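PDB 3DOR: protein CT_858 from Chlamydia trachomatis, which probably acts as a serine-type endopeptidase of the S41 family, the secreted chlamydial protease CPAF, seen here in its mature dimeric form. Local coordinates for residues 65-73 with 134-145; 469-477 with 525-533. All coordinates share one frame; numbering follows the deposited sequence.

Contact 1: 65-73 with 134-145; sequences FIGGLNDFH and SNHKGTAAEESA
Gly68 lies in a type I beta turn, Gly67 to Asn70, at the close of helix 55-67, and its CA comes within 4.7 Å of the CA of Ser134. At the end of the turn Asn70 takes positive phi and the chain runs on toward helix 140-150, whose N-cap is Thr139. A water joins the backbones, donating to Gly67 O at 3.0 Å and accepting from Asn135 N. With no side chain on Gly68, Ser134 CB rests against its CA, 3.9 Å away. The Asn70 and Glu142 side chains cross at about a right angle, with amide and carboxylate planes 45° apart. That carboxylate is held by its own segment: OE1 accepts from Lys137 N at 2.8 Å, OE2 from N and OG1 of Thr139, and Glu142 N returns a bond to Thr139 OG1, completing a capping box. Phe72, its CG anti to the carbonyl carbon (chi1 -62°), sends the ring to the helix; CZ meets Ala141 CB at 3.8 Å, and Ala145 CB sits at the ring edge. The contact joins the N-terminal helices to the PDZ domain: Leu32 of helix 25-32 touches Asn70, Asn135 and Lys137, while Phe466, before helix 468-478, meets Phe72 edge-to-face.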
# COMPACT_ATOMS: atom_id res chain seq x y z
N PHE B 65 -7.53 19.48 13.21
CA PHE B 65 -8.64 19.52 12.28
C PHE B 65 -9.28 18.12 12.19
O PHE B 65 -10.50 17.97 12.26
CB PHE B 65 -8.13 19.96 10.90
CG PHE B 65 -9.16 19.88 9.81
CD1 PHE B 65 -10.27 20.72 9.81
CD2 PHE B 65 -9.00 18.97 8.76
CE1 PHE B 65 -11.21 20.67 8.78
CE2 PHE B 65 -9.94 18.90 7.72
CZ PHE B 65 -11.04 19.75 7.73
N ILE B 66 -8.45 17.10 12.02
CA ILE B 66 -8.97 15.74 11.93
C ILE B 66 -9.43 15.29 13.32
O ILE B 66 -10.40 14.56 13.46
CB ILE B 66 -7.90 14.75 11.39
CG1 ILE B 66 -7.47 15.18 9.99
CG2 ILE B 66 -8.47 13.32 11.35
CD1 ILE B 66 -8.59 15.22 8.98
N GLY B 67 -8.72 15.74 14.35
CA GLY B 67 -9.10 15.39 15.71
C GLY B 67 -10.48 15.93 16.03
O GLY B 67 -11.16 15.42 16.92
N GLY B 68 -10.90 16.96 15.30
CA GLY B 68 -12.21 17.55 15.53
C GLY B 68 -13.36 16.66 15.13
O GLY B 68 -14.51 16.93 15.48
N LEU B 69 -13.06 15.59 14.40
CA LEU B 69 -14.11 14.66 13.97
C LEU B 69 -14.54 13.77 15.13
O LEU B 69 -15.54 13.07 15.03
CB LEU B 69 -13.61 13.80 12.81
CG LEU B 69 -13.35 14.49 11.47
CD1 LEU B 69 -12.64 13.53 10.52
CD2 LEU B 69 -14.68 14.96 10.87
N ASN B 70 -13.78 13.79 16.22
CA ASN B 70 -14.09 12.96 17.38
C ASN B 70 -14.33 11.52 16.89
O ASN B 70 -15.35 10.91 17.18
CB ASN B 70 -15.32 13.51 18.11
CG ASN B 70 -15.45 13.01 19.54
OD1 ASN B 70 -16.07 13.67 20.39
ND2 ASN B 70 -14.88 11.85 19.82
N ASP B 71 -13.37 11.00 16.12
CA ASP B 71 -13.44 9.65 15.54
C ASP B 71 -12.16 8.91 15.93
O ASP B 71 -11.08 9.25 15.45
CB ASP B 71 -13.51 9.76 14.01
CG ASP B 71 -13.72 8.42 13.32
OD1 ASP B 71 -13.25 7.38 13.82
OD2 ASP B 71 -14.35 8.41 12.23
N PHE B 72 -12.26 7.90 16.79
CA PHE B 72 -11.05 7.19 17.19
C PHE B 72 -10.32 6.59 16.01
O PHE B 72 -9.12 6.33 16.09
CB PHE B 72 -11.36 6.11 18.23
CG PHE B 72 -11.93 6.64 19.51
CD1 PHE B 72 -13.29 6.52 19.77
CD2 PHE B 72 -11.12 7.30 20.42
CE1 PHE B 72 -13.84 7.06 20.95
CE2 PHE B 72 -11.66 7.83 21.60
CZ PHE B 72 -13.02 7.71 21.85
N HIS B 73 -11.03 6.38 14.90
CA HIS B 73 -10.43 5.84 13.68
C HIS B 73 -9.76 6.94 12.83
O HIS B 73 -8.78 6.68 12.14
CB HIS B 73 -11.50 5.16 12.81
CG HIS B 73 -11.75 3.72 13.15
ND1 HIS B 73 -10.76 2.86 13.57
CD2 HIS B 73 -12.86 2.96 13.00
CE1 HIS B 73 -11.24 1.64 13.67
NE2 HIS B 73 -12.52 1.67 13.33
N SER B 134 -11.08 18.91 19.69
CA SER B 134 -11.91 20.11 19.50
C SER B 134 -13.36 19.94 19.89
O SER B 134 -13.97 20.86 20.44
CB SER B 134 -11.86 20.55 18.03
OG SER B 134 -10.52 20.76 17.62
N ASN B 135 -13.93 18.78 19.60
CA ASN B 135 -15.33 18.53 19.91
C ASN B 135 -15.49 17.47 20.99
O ASN B 135 -16.37 16.61 20.92
CB ASN B 135 -16.07 18.13 18.64
CG ASN B 135 -16.11 19.27 17.62
OD1 ASN B 135 -15.59 19.16 16.51
ND2 ASN B 135 -16.73 20.37 18.02
N HIS B 136 -14.63 17.55 22.00
CA HIS B 136 -14.64 16.65 23.14
C HIS B 136 -16.03 16.61 23.75
O HIS B 136 -16.66 17.65 23.95
CB HIS B 136 -13.62 17.13 24.17
CG HIS B 136 -13.53 16.26 25.38
ND1 HIS B 136 -14.03 16.64 26.61
CD2 HIS B 136 -13.01 15.02 25.55
CE1 HIS B 136 -13.81 15.67 27.48
NE2 HIS B 136 -13.20 14.68 26.87
N LYS B 137 -16.52 15.41 24.05
CA LYS B 137 -17.85 15.27 24.62
C LYS B 137 -17.88 14.71 26.04
O LYS B 137 -18.93 14.30 26.53
CB LYS B 137 -18.72 14.42 23.69
CG LYS B 137 -18.77 14.97 22.28
CD LYS B 137 -20.19 15.01 21.75
CE LYS B 137 -21.06 15.96 22.56
NZ LYS B 137 -22.49 15.86 22.16
N GLY B 138 -16.73 14.69 26.69
CA GLY B 138 -16.68 14.20 28.06
C GLY B 138 -16.97 12.72 28.29
O GLY B 138 -17.28 12.35 29.42
N THR B 139 -16.89 11.88 27.27
CA THR B 139 -17.14 10.46 27.49
C THR B 139 -15.92 9.80 28.15
O THR B 139 -14.80 10.27 28.00
CB THR B 139 -17.44 9.71 26.18
OG1 THR B 139 -16.27 9.71 25.35
CG2 THR B 139 -18.58 10.37 25.44
N ALA B 140 -16.15 8.72 28.88
CA ALA B 140 -15.05 8.01 29.53
C ALA B 140 -14.01 7.59 28.48
O ALA B 140 -12.79 7.69 28.72
CB ALA B 140 -15.59 6.78 30.28
N ALA B 141 -14.48 7.13 27.33
CA ALA B 141 -13.55 6.70 26.28
C ALA B 141 -12.62 7.84 25.84
O ALA B 141 -11.42 7.62 25.64
CB ALA B 141 -14.33 6.14 25.08
N GLU B 142 -13.15 9.05 25.70
CA GLU B 142 -12.32 10.19 25.31
C GLU B 142 -11.34 10.52 26.44
O GLU B 142 -10.19 10.90 26.20
CB GLU B 142 -13.19 11.42 24.99
CG GLU B 142 -14.18 11.20 23.85
CD GLU B 142 -15.22 12.30 23.75
OE1 GLU B 142 -14.95 13.34 23.12
OE2 GLU B 142 -16.31 12.12 24.33
N GLU B 143 -11.79 10.36 27.68
CA GLU B 143 -10.94 10.63 28.84
C GLU B 143 -9.72 9.71 28.82
O GLU B 143 -8.58 10.16 28.96
CB GLU B 143 -11.73 10.40 30.13
CG GLU B 143 -10.96 10.68 31.42
CD GLU B 143 -10.80 12.17 31.72
OE1 GLU B 143 -10.38 12.51 32.85
OE2 GLU B 143 -11.09 13.00 30.83
N SER B 144 -9.96 8.42 28.63
CA SER B 144 -8.88 7.45 28.59
C SER B 144 -7.98 7.66 27.39
O SER B 144 -6.77 7.47 27.48
CB SER B 144 -9.45 6.03 28.57
OG SER B 144 -10.13 5.75 29.78
N ALA B 145 -8.55 8.06 26.26
CA ALA B 145 -7.72 8.29 25.09
C ALA B 145 -6.74 9.42 25.41
O ALA B 145 -5.57 9.38 25.01
CB ALA B 145 -8.60 8.64 23.88
O HOH W 1 -12.92 16.13 19.29

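Contact 2: 469-477 with 525-533; sequences ADFFPVVLK and IENIGVEPH
Val474 and Val530 meet where helix 468-478 of the S41 peptidase fold, of the ClpP/crotonase clan, is flanked by the loop that leads into strand 534-535, running alongside it in the same direction. The packed part is buried and largely apolar. The two valines cross at about a right angle, with Val530 CG2 3.7 Å from Val474 CB and also against Asp470 O. Ile525, earlier in the loop, lays CG2 on Asp470 CB at 3.9 Å and CD1 near Val474 CG2. The Asp470 carboxylate itself turns to another loop: OD1 accepts from Thr489 OG1 and Gly491 N, OD2 from Ala492 N. Thr489 OG1 is also bonded to Val530 N, so one residue ties both segments together.

Toward Lys477, Glu531 and His533 the contact becomes polar and only partly buried. Lys477 runs out extended, CG anti to the backbone N, and bends only at its last torsion, which brings NZ round to Glu531. Their salt bridge is 3.0 Å from NZ to OE2, met on the anti side and 15° out of the carboxylate plane; Arg519 pairs with Glu531 OE1, so the carboxylate lies between two cations and is probably kept ionised. On its way the lysine passes over the His533 imidazole in a CH-pi contact, CE standing 3.9 Å above the ring centre and 1° off its normal.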
# COMPACT_ATOMS: atom_id res chain seq x y z
N ALA B 469 -13.57 -4.70 18.57
CA ALA B 469 -13.78 -4.86 20.02
C ALA B 469 -15.07 -4.15 20.46
O ALA B 469 -15.54 -4.30 21.60
CB ALA B 469 -12.58 -4.33 20.79
N ASP B 470 -15.62 -3.34 19.55
CA ASP B 470 -16.92 -2.70 19.77
C ASP B 470 -17.90 -3.78 19.30
O ASP B 470 -18.86 -4.12 19.99
CB ASP B 470 -17.15 -1.48 18.84
CG ASP B 470 -16.61 -0.17 19.41
OD1 ASP B 470 -16.97 0.18 20.55
OD2 ASP B 470 -15.85 0.51 18.69
N PHE B 471 -17.64 -4.32 18.11
CA PHE B 471 -18.50 -5.33 17.47
C PHE B 471 -18.69 -6.67 18.19
O PHE B 471 -19.80 -7.22 18.22
CB PHE B 471 -18.01 -5.62 16.04
CG PHE B 471 -17.88 -4.39 15.16
CD1 PHE B 471 -17.04 -4.41 14.04
CD2 PHE B 471 -18.59 -3.22 15.45
CE1 PHE B 471 -16.90 -3.27 13.22
CE2 PHE B 471 -18.46 -2.09 14.65
CZ PHE B 471 -17.61 -2.11 13.53
N PHE B 472 -17.60 -7.20 18.76
CA PHE B 472 -17.66 -8.49 19.46
C PHE B 472 -18.79 -8.50 20.50
O PHE B 472 -19.69 -9.33 20.42
CB PHE B 472 -16.30 -8.81 20.13
CG PHE B 472 -16.25 -10.16 20.80
CD1 PHE B 472 -16.11 -11.33 20.05
CD2 PHE B 472 -16.30 -10.27 22.20
CE1 PHE B 472 -16.01 -12.59 20.67
CE2 PHE B 472 -16.21 -11.52 22.84
CZ PHE B 472 -16.06 -12.68 22.07
N PRO B 473 -18.77 -7.56 21.47
CA PRO B 473 -19.85 -7.59 22.46
C PRO B 473 -21.23 -7.22 21.90
O PRO B 473 -22.25 -7.74 22.37
CB PRO B 473 -19.37 -6.61 23.52
CG PRO B 473 -18.58 -5.62 22.74
CD PRO B 473 -17.78 -6.52 21.80
N VAL B 474 -21.28 -6.34 20.91
CA VAL B 474 -22.57 -5.94 20.36
C VAL B 474 -23.29 -7.12 19.70
O VAL B 474 -24.51 -7.28 19.85
CB VAL B 474 -22.44 -4.73 19.36
CG1 VAL B 474 -22.17 -5.21 17.93
CG2 VAL B 474 -23.71 -3.90 19.41
N VAL B 475 -22.54 -7.97 19.00
CA VAL B 475 -23.13 -9.14 18.35
C VAL B 475 -23.65 -10.12 19.41
O VAL B 475 -24.76 -10.63 19.30
CB VAL B 475 -22.09 -9.89 17.47
CG1 VAL B 475 -22.70 -11.19 16.94
CG2 VAL B 475 -21.68 -9.00 16.28
N LEU B 476 -22.84 -10.36 20.43
CA LEU B 476 -23.22 -11.27 21.51
C LEU B 476 -24.36 -10.71 22.36
O LEU B 476 -25.20 -11.47 22.87
CB LEU B 476 -22.00 -11.57 22.39
CG LEU B 476 -20.87 -12.32 21.65
CD1 LEU B 476 -19.64 -12.55 22.55
CD2 LEU B 476 -21.42 -13.65 21.16
N LYS B 477 -24.40 -9.39 22.52
CA LYS B 477 -25.45 -8.76 23.31
C LYS B 477 -26.77 -8.74 22.55
O LYS B 477 -27.79 -9.20 23.06
CB LYS B 477 -25.06 -7.33 23.68
CG LYS B 477 -25.99 -6.66 24.70
CD LYS B 477 -25.38 -5.36 25.21
CE LYS B 477 -26.05 -4.85 26.49
NZ LYS B 477 -27.48 -4.46 26.29
N ILE B 525 -22.94 2.88 16.18
CA ILE B 525 -21.91 2.53 17.14
C ILE B 525 -20.94 3.69 17.35
O ILE B 525 -20.43 3.89 18.45
CB ILE B 525 -21.10 1.28 16.68
CG1 ILE B 525 -22.04 0.09 16.48
CG2 ILE B 525 -20.03 0.91 17.72
CD1 ILE B 525 -22.81 -0.25 17.73
N GLU B 526 -20.69 4.45 16.28
CA GLU B 526 -19.78 5.60 16.32
C GLU B 526 -20.01 6.47 17.55
O GLU B 526 -21.14 6.89 17.80
CB GLU B 526 -19.95 6.45 15.05
CG GLU B 526 -18.90 7.53 14.86
CD GLU B 526 -17.50 6.98 14.69
OE1 GLU B 526 -17.36 5.78 14.37
OE2 GLU B 526 -16.52 7.75 14.86
N ASN B 527 -18.95 6.72 18.32
CA ASN B 527 -19.02 7.55 19.53
C ASN B 527 -19.80 6.97 20.71
O ASN B 527 -19.30 6.94 21.83
CB ASN B 527 -19.62 8.93 19.21
CG ASN B 527 -18.70 9.75 18.34
OD1 ASN B 527 -17.59 10.11 18.74
ND2 ASN B 527 -19.16 10.06 17.13
N ILE B 528 -21.03 6.54 20.44
CA ILE B 528 -21.93 5.99 21.46
C ILE B 528 -21.47 4.65 22.04
O ILE B 528 -21.78 4.31 23.17
CB ILE B 528 -23.36 5.80 20.89
CG1 ILE B 528 -23.88 7.13 20.35
CG2 ILE B 528 -24.29 5.30 21.98
CD1 ILE B 528 -23.81 8.27 21.34
N GLY B 529 -20.75 3.87 21.23
CA GLY B 529 -20.27 2.59 21.69
C GLY B 529 -21.35 1.59 22.04
O GLY B 529 -22.52 1.75 21.68
N VAL B 530 -20.95 0.55 22.75
CA VAL B 530 -21.84 -0.52 23.15
C VAL B 530 -21.90 -0.58 24.66
O VAL B 530 -20.87 -0.67 25.34
CB VAL B 530 -21.33 -1.87 22.61
CG1 VAL B 530 -22.29 -2.98 22.99
CG2 VAL B 530 -21.16 -1.78 21.10
N GLU B 531 -23.12 -0.52 25.17
CA GLU B 531 -23.36 -0.57 26.60
C GLU B 531 -23.36 -2.01 27.08
O GLU B 531 -23.73 -2.92 26.34
CB GLU B 531 -24.73 0.08 26.92
CG GLU B 531 -25.97 -0.77 26.58
CD GLU B 531 -26.18 -1.02 25.07
OE1 GLU B 531 -25.70 -0.22 24.24
OE2 GLU B 531 -26.87 -2.00 24.72
N PRO B 532 -22.93 -2.23 28.33
CA PRO B 532 -22.90 -3.58 28.91
C PRO B 532 -24.26 -3.82 29.55
O PRO B 532 -25.05 -2.89 29.68
CB PRO B 532 -21.81 -3.47 29.97
CG PRO B 532 -21.99 -2.05 30.47
CD PRO B 532 -22.17 -1.28 29.17
N HIS B 533 -24.54 -5.07 29.91
CA HIS B 533 -25.79 -5.39 30.60
C HIS B 533 -25.59 -4.86 32.01
O HIS B 533 -26.48 -4.25 32.59
CB HIS B 533 -26.01 -6.91 30.71
CG HIS B 533 -26.35 -7.58 29.42
ND1 HIS B 533 -27.63 -7.63 28.92
CD2 HIS B 533 -25.57 -8.27 28.55
CE1 HIS B 533 -27.64 -8.33 27.80
NE2 HIS B 533 -26.40 -8.73 27.55

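Overall arrangement
From the N terminus, helix 55-67 gives way to residues 65-73, and the chain then passes through strand 75-78 and the first four strands of the PDZ-like sheet before 134-145 returns to close contact 1. Contact 2 opens only much later, at helix 468-478; its loop, holding strands 483-486, 496-499 and 507-518, is shut by 525-533. The two closures therefore follow one another, neither enclosing the other, with centres about 18 Å apart. They nevertheless touch, Asn70 and Asp71 of contact 1 packing on Asn527 and Glu526 of contact 2. Lys28 of helix 25-32 bridges them, bonded to Asn70 O and salt-bridged to Glu526. N-terminal helices, PDZ domain and peptidase fold are joined here.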